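Local atomic coordinates of 3-oxoacyl-(acyl-carrier protein) synthase II (Thermus thermophilus, PDB entry 1J3N), a protein that probably catalyses the condensation of malonyl-acyl carrier protein with a growing acyl chain in fatty acid elongation, working as a homodimer. Residues R218-R224 with S304-R310; R70-A75 with G187-A191; M109-E113 with A190-A196. All blocks are in the same frame, centred on the assembly; numbering follows the deposited sequence.

Contact 1 of 3, residues R218-R224 with S304-R310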
loop_
_atom_site.group_PDB
_atom_site.type_symbol
_atom_site.label_atom_id
_atom_site.label_comp_id
_atom_site.label_asym_id
_atom_site.label_seq_id
_atom_site.Cartn_x
_atom_site.Cartn_y
_atom_site.Cartn_z
ATOM N N ARG A 218 -20.281 6.620 19.894
ATOM C CA ARG A 218 -20.651 7.943 20.387
ATOM C C ARG A 218 -19.407 8.802 20.645
ATOM O O ARG A 218 -19.055 9.077 21.794
ATOM C CB ARG A 218 -21.456 7.770 21.683
ATOM C CG ARG A 218 -20.718 6.952 22.751
ATOM C CD ARG A 218 -21.622 6.591 23.930
ATOM N NE ARG A 218 -22.467 7.710 24.342
ATOM C CZ ARG A 218 -23.721 7.881 23.939
ATOM N NH1 ARG A 218 -24.281 7.004 23.117
ATOM N NH2 ARG A 218 -24.412 8.935 24.348
ATOM N N PRO A 219 -18.737 9.249 19.571
ATOM C CA PRO A 219 -17.529 10.071 19.697
ATOM C C PRO A 219 -17.721 11.400 20.410
ATOM O O PRO A 219 -18.739 12.075 20.244
ATOM C CB PRO A 219 -17.075 10.243 18.248
ATOM C CG PRO A 219 -18.373 10.220 17.492
ATOM C CD PRO A 219 -19.131 9.099 18.159
ATOM N N PHE A 220 -16.721 11.756 21.209
ATOM C CA PHE A 220 -16.703 12.994 21.974
ATOM C C PHE A 220 -17.634 12.992 23.182
ATOM O O PHE A 220 -17.725 13.993 23.888
ATOM C CB PHE A 220 -17.014 14.183 21.059
ATOM C CG PHE A 220 -16.182 14.205 19.799
ATOM C CD1 PHE A 220 -14.790 14.184 19.865
ATOM C CD2 PHE A 220 -16.790 14.191 18.547
ATOM C CE1 PHE A 220 -14.015 14.143 18.704
ATOM C CE2 PHE A 220 -16.022 14.151 17.376
ATOM C CZ PHE A 220 -14.636 14.125 17.458
ATOM N N THR A 221 -18.326 11.881 23.433
ATOM C CA THR A 221 -19.206 11.820 24.593
ATOM C C THR A 221 -18.414 11.295 25.788
ATOM O O THR A 221 -17.386 10.634 25.626
ATOM C CB THR A 221 -20.409 10.887 24.384
ATOM O OG1 THR A 221 -19.941 9.549 24.182
ATOM C CG2 THR A 221 -21.249 11.343 23.200
ATOM N N LEU A 222 -18.900 11.592 26.986
ATOM C CA LEU A 222 -18.245 11.159 28.213
ATOM C C LEU A 222 -18.274 9.643 28.385
ATOM O O LEU A 222 -17.417 9.078 29.056
ATOM C CB LEU A 222 -18.920 11.822 29.412
ATOM C CG LEU A 222 -18.698 13.329 29.581
ATOM C CD1 LEU A 222 -19.807 13.931 30.439
ATOM C CD2 LEU A 222 -17.328 13.569 30.209
ATOM N N SER A 223 -19.257 8.988 27.770
ATOM C CA SER A 223 -19.399 7.536 27.879
ATOM C C SER A 223 -18.812 6.725 26.720
ATOM O O SER A 223 -19.074 5.523 26.611
ATOM C CB SER A 223 -20.878 7.175 28.052
ATOM O OG SER A 223 -21.668 7.736 27.015
ATOM N N ARG A 224 -18.018 7.370 25.869
ATOM C CA ARG A 224 -17.401 6.689 24.723
ATOM C C ARG A 224 -16.470 5.559 25.190
ATOM O O ARG A 224 -15.604 5.777 26.035
ATOM C CB ARG A 224 -16.640 7.704 23.866
ATOM C CG ARG A 224 -15.522 8.466 24.579
ATOM C CD ARG A 224 -14.956 9.549 23.657
ATOM N NE ARG A 224 -13.703 10.146 24.113
ATOM C CZ ARG A 224 -13.605 11.214 24.905
ATOM N NH1 ARG A 224 -14.696 11.823 25.351
ATOM N NH2 ARG A 224 -12.409 11.691 25.238
ATOM N N SER A 304 -14.515 7.348 18.551
ATOM C CA SER A 304 -15.211 7.162 19.822
ATOM C C SER A 304 -14.356 6.451 20.873
ATOM O O SER A 304 -14.820 5.526 21.550
ATOM C CB SER A 304 -16.527 6.398 19.617
ATOM O OG SER A 304 -17.327 6.439 20.785
ATOM N N THR A 305 -13.105 6.884 21.001
ATOM C CA THR A 305 -12.200 6.307 21.986
ATOM C C THR A 305 -11.734 7.422 22.913
ATOM O O THR A 305 -11.555 8.562 22.491
ATOM C CB THR A 305 -10.952 5.658 21.340
ATOM O OG1 THR A 305 -10.132 6.678 20.763
ATOM C CG2 THR A 305 -11.357 4.656 20.258
ATOM N N PRO A 306 -11.550 7.106 24.203
ATOM C CA PRO A 306 -11.103 8.107 25.176
ATOM C C PRO A 306 -9.864 8.893 24.730
ATOM O O PRO A 306 -9.932 10.107 24.530
ATOM C CB PRO A 306 -10.844 7.272 26.424
ATOM C CG PRO A 306 -11.895 6.218 26.331
ATOM C CD PRO A 306 -11.841 5.822 24.866
ATOM N N VAL A 307 -8.737 8.198 24.568
ATOM C CA VAL A 307 -7.477 8.846 24.175
ATOM C C VAL A 307 -7.488 9.455 22.776
ATOM O O VAL A 307 -7.031 10.584 22.574
ATOM C CB VAL A 307 -6.295 7.850 24.260
ATOM C CG1 VAL A 307 -4.994 8.544 23.868
ATOM C CG2 VAL A 307 -6.190 7.295 25.667
ATOM N N GLY A 308 -8.000 8.701 21.809
ATOM C CA GLY A 308 -8.048 9.190 20.439
ATOM C C GLY A 308 -8.918 10.422 20.222
ATOM O O GLY A 308 -8.460 11.421 19.677
ATOM N N ASP A 309 -10.179 10.355 20.634
ATOM C CA ASP A 309 -11.090 11.487 20.467
ATOM C C ASP A 309 -10.516 12.773 21.081
ATOM O O ASP A 309 -10.732 13.861 20.559
ATOM C CB ASP A 309 -12.455 11.165 21.087
ATOM C CG ASP A 309 -13.310 10.275 20.195
ATOM O OD1 ASP A 309 -12.740 9.511 19.378
ATOM O OD2 ASP A 309 -14.553 10.332 20.318
ATOM N N ARG A 310 -9.773 12.641 22.177
ATOM C CA ARG A 310 -9.168 13.799 22.841
ATOM C C ARG A 310 -7.905 14.293 22.127
ATOM O O ARG A 310 -7.671 15.503 22.010
ATOM C CB ARG A 310 -8.823 13.444 24.288
ATOM C CG ARG A 310 -8.074 14.537 25.048
ATOM C CD ARG A 310 -7.958 14.176 26.527
ATOM N NE ARG A 310 -7.277 15.210 27.298
ATOM C CZ ARG A 310 -5.979 15.190 27.580
ATOM N NH1 ARG A 310 -5.225 14.183 27.159
ATOM N NH2 ARG A 310 -5.432 16.179 28.278
#
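How a loop and the start of a helix can be held together by a few precise polar contacts is well illustrated here. Four hydrogen bonds cross between the segments. Arg218 N donates to Ser304 OG (3.1 Å), and Phe220 N, inside the type II turn Arg218-Thr221, donates to Asp309 OD2 (2.7 Å). The other two leave the Arg224 guanidinium by its edge: NE reaches Thr305 O (3.1 Å) and NH2 reaches Pro306 O (3.0 Å), so one side chain reads the backbone where helix 306-324 begins. The helix start is further ordered by Asp309 OD1, which accepts from Ser304 N and Thr305 N, while Thr305 serves as N-cap.

Electrostatics add a long salt bridge, Arg224 NE to Asp309 OD2 at 3.9 Å, with the oxygen well out of the guanidinium plane; Asp370 supplies Arg224 with a second acidic partner. Among carbon contacts, Pro219 CD meets Ser304 CB at 4.0 Å. Asp309 OD2 also lies over one face of the Phe220 ring. Segment 304-310 directly follows a His-Gly-Thr sequence, so this is a loop docked on an N-capped helix start, next to what is probably the catalytic region, as in other beta-ketoacyl synthases.

Contact 2 of 3, residues R70-A75 with G187-A191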
loop_
_atom_site.group_PDB
_atom_site.type_symbol
_atom_site.label_atom_id
_atom_site.label_comp_id
_atom_site.label_asym_id
_atom_site.label_seq_id
_atom_site.Cartn_x
_atom_site.Cartn_y
_atom_site.Cartn_z
ATOM N N ARG A 70 -15.004 -10.603 -0.549
ATOM C CA ARG A 70 -15.915 -9.509 -0.252
ATOM C C ARG A 70 -15.266 -8.117 -0.382
ATOM O O ARG A 70 -15.915 -7.177 -0.839
ATOM C CB ARG A 70 -16.494 -9.691 1.159
ATOM C CG ARG A 70 -17.689 -8.810 1.476
ATOM C CD ARG A 70 -18.196 -9.056 2.898
ATOM N NE ARG A 70 -18.950 -10.301 3.036
ATOM C CZ ARG A 70 -20.240 -10.440 2.738
ATOM N NH1 ARG A 70 -20.938 -9.409 2.279
ATOM N NH2 ARG A 70 -20.837 -11.611 2.909
ATOM N N PHE A 71 -13.998 -7.961 -0.003
ATOM C CA PHE A 71 -13.410 -6.619 -0.103
ATOM C C PHE A 71 -13.242 -6.164 -1.542
ATOM O O PHE A 71 -13.337 -4.969 -1.843
ATOM C CB PHE A 71 -12.085 -6.511 0.673
ATOM C CG PHE A 71 -10.857 -6.942 -0.096
ATOM C CD1 PHE A 71 -10.544 -8.288 -0.253
ATOM C CD2 PHE A 71 -9.983 -5.987 -0.615
ATOM C CE1 PHE A 71 -9.380 -8.680 -0.909
ATOM C CE2 PHE A 71 -8.814 -6.365 -1.276
ATOM C CZ PHE A 71 -8.510 -7.718 -1.422
ATOM N N VAL A 72 -13.002 -7.115 -2.436
ATOM C CA VAL A 72 -12.865 -6.785 -3.845
ATOM C C VAL A 72 -14.279 -6.574 -4.403
ATOM O O VAL A 72 -14.495 -5.727 -5.267
ATOM C CB VAL A 72 -12.129 -7.910 -4.617
ATOM C CG1 VAL A 72 -12.294 -7.715 -6.119
ATOM C CG2 VAL A 72 -10.628 -7.892 -4.258
ATOM N N GLN A 73 -15.249 -7.333 -3.891
ATOM C CA GLN A 73 -16.624 -7.175 -4.342
ATOM C C GLN A 73 -17.123 -5.758 -4.034
ATOM O O GLN A 73 -17.780 -5.129 -4.853
ATOM C CB GLN A 73 -17.528 -8.215 -3.675
ATOM C CG GLN A 73 -17.440 -9.593 -4.312
ATOM C CD GLN A 73 -18.419 -10.573 -3.703
ATOM O OE1 GLN A 73 -19.576 -10.232 -3.445
ATOM N NE2 GLN A 73 -17.967 -11.804 -3.480
ATOM N N TYR A 74 -16.801 -5.254 -2.851
ATOM C CA TYR A 74 -17.220 -3.911 -2.479
ATOM C C TYR A 74 -16.525 -2.861 -3.339
ATOM O O TYR A 74 -17.150 -1.900 -3.788
ATOM C CB TYR A 74 -16.917 -3.641 -1.004
ATOM C CG TYR A 74 -17.750 -4.446 -0.028
ATOM C CD1 TYR A 74 -18.808 -5.247 -0.467
ATOM C CD2 TYR A 74 -17.491 -4.391 1.341
ATOM C CE1 TYR A 74 -19.587 -5.968 0.431
ATOM C CE2 TYR A 74 -18.269 -5.109 2.249
ATOM C CZ TYR A 74 -19.314 -5.893 1.785
ATOM O OH TYR A 74 -20.096 -6.598 2.681
ATOM N N ALA A 75 -15.233 -3.037 -3.580
ATOM C CA ALA A 75 -14.500 -2.066 -4.398
ATOM C C ALA A 75 -15.052 -1.960 -5.823
ATOM O O ALA A 75 -15.164 -0.862 -6.371
ATOM C CB ALA A 75 -13.038 -2.426 -4.442
ATOM N N GLY A 187 -11.062 3.451 -0.804
ATOM C CA GLY A 187 -10.717 2.328 0.042
ATOM C C GLY A 187 -11.855 1.350 0.225
ATOM O O GLY A 187 -13.028 1.698 0.074
ATOM N N THR A 188 -11.499 0.112 0.543
ATOM C CA THR A 188 -12.490 -0.923 0.768
ATOM C C THR A 188 -12.069 -1.772 1.957
ATOM O O THR A 188 -10.878 -1.952 2.211
ATOM C CB THR A 188 -12.644 -1.835 -0.468
ATOM O OG1 THR A 188 -13.618 -2.854 -0.188
ATOM C CG2 THR A 188 -11.323 -2.495 -0.812
ATOM N N GLU A 189 -13.047 -2.272 2.700
ATOM C CA GLU A 189 -12.768 -3.132 3.842
ATOM C C GLU A 189 -13.928 -4.086 4.040
ATOM O O GLU A 189 -15.082 -3.678 3.956
ATOM C CB GLU A 189 -12.574 -2.314 5.114
ATOM C CG GLU A 189 -11.738 -3.038 6.142
ATOM C CD GLU A 189 -10.275 -3.083 5.745
ATOM O OE1 GLU A 189 -9.611 -2.029 5.853
ATOM O OE2 GLU A 189 -9.795 -4.159 5.312
ATOM N N ALA A 190 -13.611 -5.353 4.296
ATOM C CA ALA A 190 -14.618 -6.389 4.523
ATOM C C ALA A 190 -14.097 -7.291 5.640
ATOM O O ALA A 190 -13.809 -8.467 5.417
ATOM C CB ALA A 190 -14.835 -7.198 3.248
ATOM N N ALA A 191 -13.975 -6.730 6.839
ATOM C CA ALA A 191 -13.447 -7.473 7.972
ATOM C C ALA A 191 -14.443 -7.842 9.077
ATOM O O ALA A 191 -14.046 -8.095 10.223
ATOM C CB ALA A 191 -12.271 -6.715 8.568
#
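Helix 70-86 packs its first turns against the end of strand 182-189 and the residues that follow, a worked example of a helix laid on a sheet. Arg70 starts the interface with its CB 3.7 Å from Ala190 CB; its guanidinium, through NH1, donates to Tyr74 OH (3.0 Å), one turn on. Phe71 comes closest to Ala190 in backbone register. Its CB lies 3.8 Å from Ala190 CB, its ring presents an edge to Thr188 CG2, and its carbonyl oxygen accepts a hydrogen bond from Thr188 OG1 (Phe71 O to Thr188 OG1, 2.7 Å), although the same oxygen also receives Ala75 N within the helix. Tyr74 sets its ring edge against Glu189 O (CD2 to O, 3.6 Å), and Ala75 CB ends the row 4.0 Å from Thr188 CG2. The axes of helix 70-75 and strand 187-189 approach to 7.1 Å, their N-to-C directions 142° apart. Strand 182-189 pairs in the sheet with strands 98-103 and 232-240, so the contact is the alpha-on-beta layering of the thiolase fold.

Contact 3 of 3, residues M109-E113 with A190-A196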
loop_
_atom_site.group_PDB
_atom_site.type_symbol
_atom_site.label_atom_id
_atom_site.label_comp_id
_atom_site.label_asym_id
_atom_site.label_seq_id
_atom_site.Cartn_x
_atom_site.Cartn_y
_atom_site.Cartn_z
ATOM N N MET A 109 -10.048 -10.849 4.327
ATOM C CA MET A 109 -10.257 -11.441 5.644
ATOM C C MET A 109 -11.056 -12.760 5.611
ATOM O O MET A 109 -10.672 -13.733 6.258
ATOM C CB MET A 109 -10.963 -10.425 6.546
ATOM C CG MET A 109 -10.926 -10.749 8.035
ATOM S SD MET A 109 -9.251 -10.815 8.716
ATOM C CE MET A 109 -9.318 -12.413 9.524
ATOM N N GLU A 110 -12.164 -12.800 4.872
ATOM C CA GLU A 110 -12.958 -14.027 4.802
ATOM C C GLU A 110 -12.162 -15.150 4.147
ATOM O O GLU A 110 -12.213 -16.302 4.585
ATOM C CB GLU A 110 -14.256 -13.810 4.016
ATOM C CG GLU A 110 -15.238 -12.825 4.633
ATOM C CD GLU A 110 -16.617 -12.886 3.979
ATOM O OE1 GLU A 110 -16.713 -13.169 2.761
ATOM O OE2 GLU A 110 -17.610 -12.643 4.685
ATOM N N THR A 111 -11.418 -14.804 3.099
ATOM C CA THR A 111 -10.605 -15.777 2.380
ATOM C C THR A 111 -9.525 -16.340 3.293
ATOM O O THR A 111 -9.215 -17.534 3.252
ATOM C CB THR A 111 -9.950 -15.137 1.127
ATOM O OG1 THR A 111 -10.972 -14.775 0.192
ATOM C CG2 THR A 111 -8.984 -16.116 0.462
ATOM N N TRP A 112 -8.955 -15.480 4.129
ATOM C CA TRP A 112 -7.923 -15.915 5.056
ATOM C C TRP A 112 -8.465 -16.983 6.006
ATOM O O TRP A 112 -7.787 -17.969 6.290
ATOM C CB TRP A 112 -7.388 -14.729 5.867
ATOM C CG TRP A 112 -6.160 -14.075 5.279
ATOM C CD1 TRP A 112 -6.073 -12.829 4.719
ATOM C CD2 TRP A 112 -4.830 -14.613 5.267
ATOM N NE1 TRP A 112 -4.768 -12.556 4.366
ATOM C CE2 TRP A 112 -3.986 -13.635 4.690
ATOM C CE3 TRP A 112 -4.272 -15.827 5.686
ATOM C CZ2 TRP A 112 -2.605 -13.833 4.528
ATOM C CZ3 TRP A 112 -2.896 -16.026 5.524
ATOM C CH2 TRP A 112 -2.082 -15.031 4.949
ATOM N N GLU A 113 -9.687 -16.788 6.497
ATOM C CA GLU A 113 -10.286 -17.758 7.418
ATOM C C GLU A 113 -10.647 -19.055 6.709
ATOM O O GLU A 113 -10.412 -20.140 7.236
ATOM C CB GLU A 113 -11.543 -17.179 8.073
ATOM C CG GLU A 113 -11.277 -15.967 8.960
ATOM C CD GLU A 113 -12.488 -15.571 9.784
ATOM O OE1 GLU A 113 -12.415 -14.550 10.500
ATOM O OE2 GLU A 113 -13.511 -16.284 9.719
ATOM N N ALA A 190 -13.611 -5.353 4.296
ATOM C CA ALA A 190 -14.618 -6.389 4.523
ATOM C C ALA A 190 -14.097 -7.291 5.640
ATOM O O ALA A 190 -13.809 -8.467 5.417
ATOM C CB ALA A 190 -14.835 -7.198 3.248
ATOM N N ALA A 191 -13.975 -6.730 6.839
ATOM C CA ALA A 191 -13.447 -7.473 7.972
ATOM C C ALA A 191 -14.443 -7.842 9.077
ATOM O O ALA A 191 -14.046 -8.095 10.223
ATOM C CB ALA A 191 -12.271 -6.715 8.568
ATOM N N ILE A 192 -15.728 -7.868 8.754
ATOM C CA ILE A 192 -16.712 -8.262 9.750
ATOM C C ILE A 192 -16.698 -9.785 9.731
ATOM O O ILE A 192 -17.513 -10.431 9.061
ATOM C CB ILE A 192 -18.122 -7.722 9.413
ATOM C CG1 ILE A 192 -18.107 -6.187 9.476
ATOM C CG2 ILE A 192 -19.150 -8.279 10.400
ATOM C CD1 ILE A 192 -19.476 -5.522 9.282
ATOM N N THR A 193 -15.719 -10.345 10.436
ATOM C CA THR A 193 -15.547 -11.787 10.526
ATOM C C THR A 193 -15.221 -12.173 11.969
ATOM O O THR A 193 -14.834 -11.328 12.786
ATOM C CB THR A 193 -14.423 -12.283 9.568
ATOM O OG1 THR A 193 -13.140 -11.885 10.065
ATOM C CG2 THR A 193 -14.617 -11.704 8.185
ATOM N N PRO A 194 -15.391 -13.455 12.308
ATOM C CA PRO A 194 -15.113 -13.930 13.671
ATOM C C PRO A 194 -13.712 -13.580 14.156
ATOM O O PRO A 194 -13.529 -13.068 15.267
ATOM C CB PRO A 194 -15.308 -15.442 13.561
ATOM C CG PRO A 194 -16.303 -15.589 12.444
ATOM C CD PRO A 194 -15.877 -14.548 11.446
ATOM N N MET A 195 -12.724 -13.852 13.308
ATOM C CA MET A 195 -11.329 -13.606 13.655
ATOM C C MET A 195 -10.913 -12.149 13.778
ATOM O O MET A 195 -10.064 -11.823 14.599
ATOM C CB MET A 195 -10.411 -14.315 12.656
ATOM C CG MET A 195 -8.928 -14.071 12.889
ATOM S SD MET A 195 -7.919 -15.200 11.913
ATOM C CE MET A 195 -6.480 -15.318 12.947
ATOM N N ALA A 196 -11.492 -11.276 12.965
ATOM C CA ALA A 196 -11.140 -9.855 13.006
ATOM C C ALA A 196 -11.804 -9.135 14.175
ATOM O O ALA A 196 -11.162 -8.360 14.881
ATOM C CB ALA A 196 -11.525 -9.186 11.704
HETATM O O HOH W 1 -18.058 -10.446 6.344
#
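Met109 forms the apolar centre of this contact, its CA-to-CB bond aimed at segment 190-196. Its CE meets Met195 CG at 3.8 Å, while its CG lies 4.0 Å from Ala196 CB and 4.3 Å from Ala191 CB, so this one side chain packs between the start of helix 109-122 and the bend leading into helix 194-202. Beside it, Glu110 CG touches Thr193 CG2 at 3.8 Å. Backbone atoms share in the packing, since Met109 CB also rests 3.6 Å from Ala190 O. Close by, Trp112 stacks on Trp112 of the second subunit, and Met195 packs on Ile127 of that same subunit, which places the pair of helix starts at the homodimer interface.

The general principle is helix N-capping reinforced from outside. Thr193 is the N-cap of helix 194-202, its OG1 accepting a weak bond from Ala196 N (3.4 Å). That hydroxyl also donates to Glu113 OE1 (2.8 Å from Thr193 OG1), and the same carboxylate oxygen takes a hydrogen bond from Met195 N (2.9 Å from Glu113 OE1). A glutamate of one helix thus satisfies a first-turn amide of another and holds the capping threonine. Just before the cap, Ile192 is the centre of an inverse gamma turn that redirects the chain. At the polar margin, a water bridges Glu110 OE2 and Ile192 O, donating to each at 2.8 Å, and Glu110 also forms a salt bridge with Arg70.

Overall arrangement
Starting from the N terminus, the chain enters contact 2 at helix 70-86 and contact 3 at helix 109-122. Contact 3 therefore opens inside the loop of contact 2, and both close on the same stretch, where strand 182-189 returns and the chain passes into helix 194-202; they share Ala190 and Ala191. They also touch through a salt bridge from Arg70 to Glu110, linking helices 70-86 and 109-122. Contact 1 follows in series, its centre 26 to 27 Å from the centres of the others, closing a separate loop that ties the N-terminal family region to the C-terminal one.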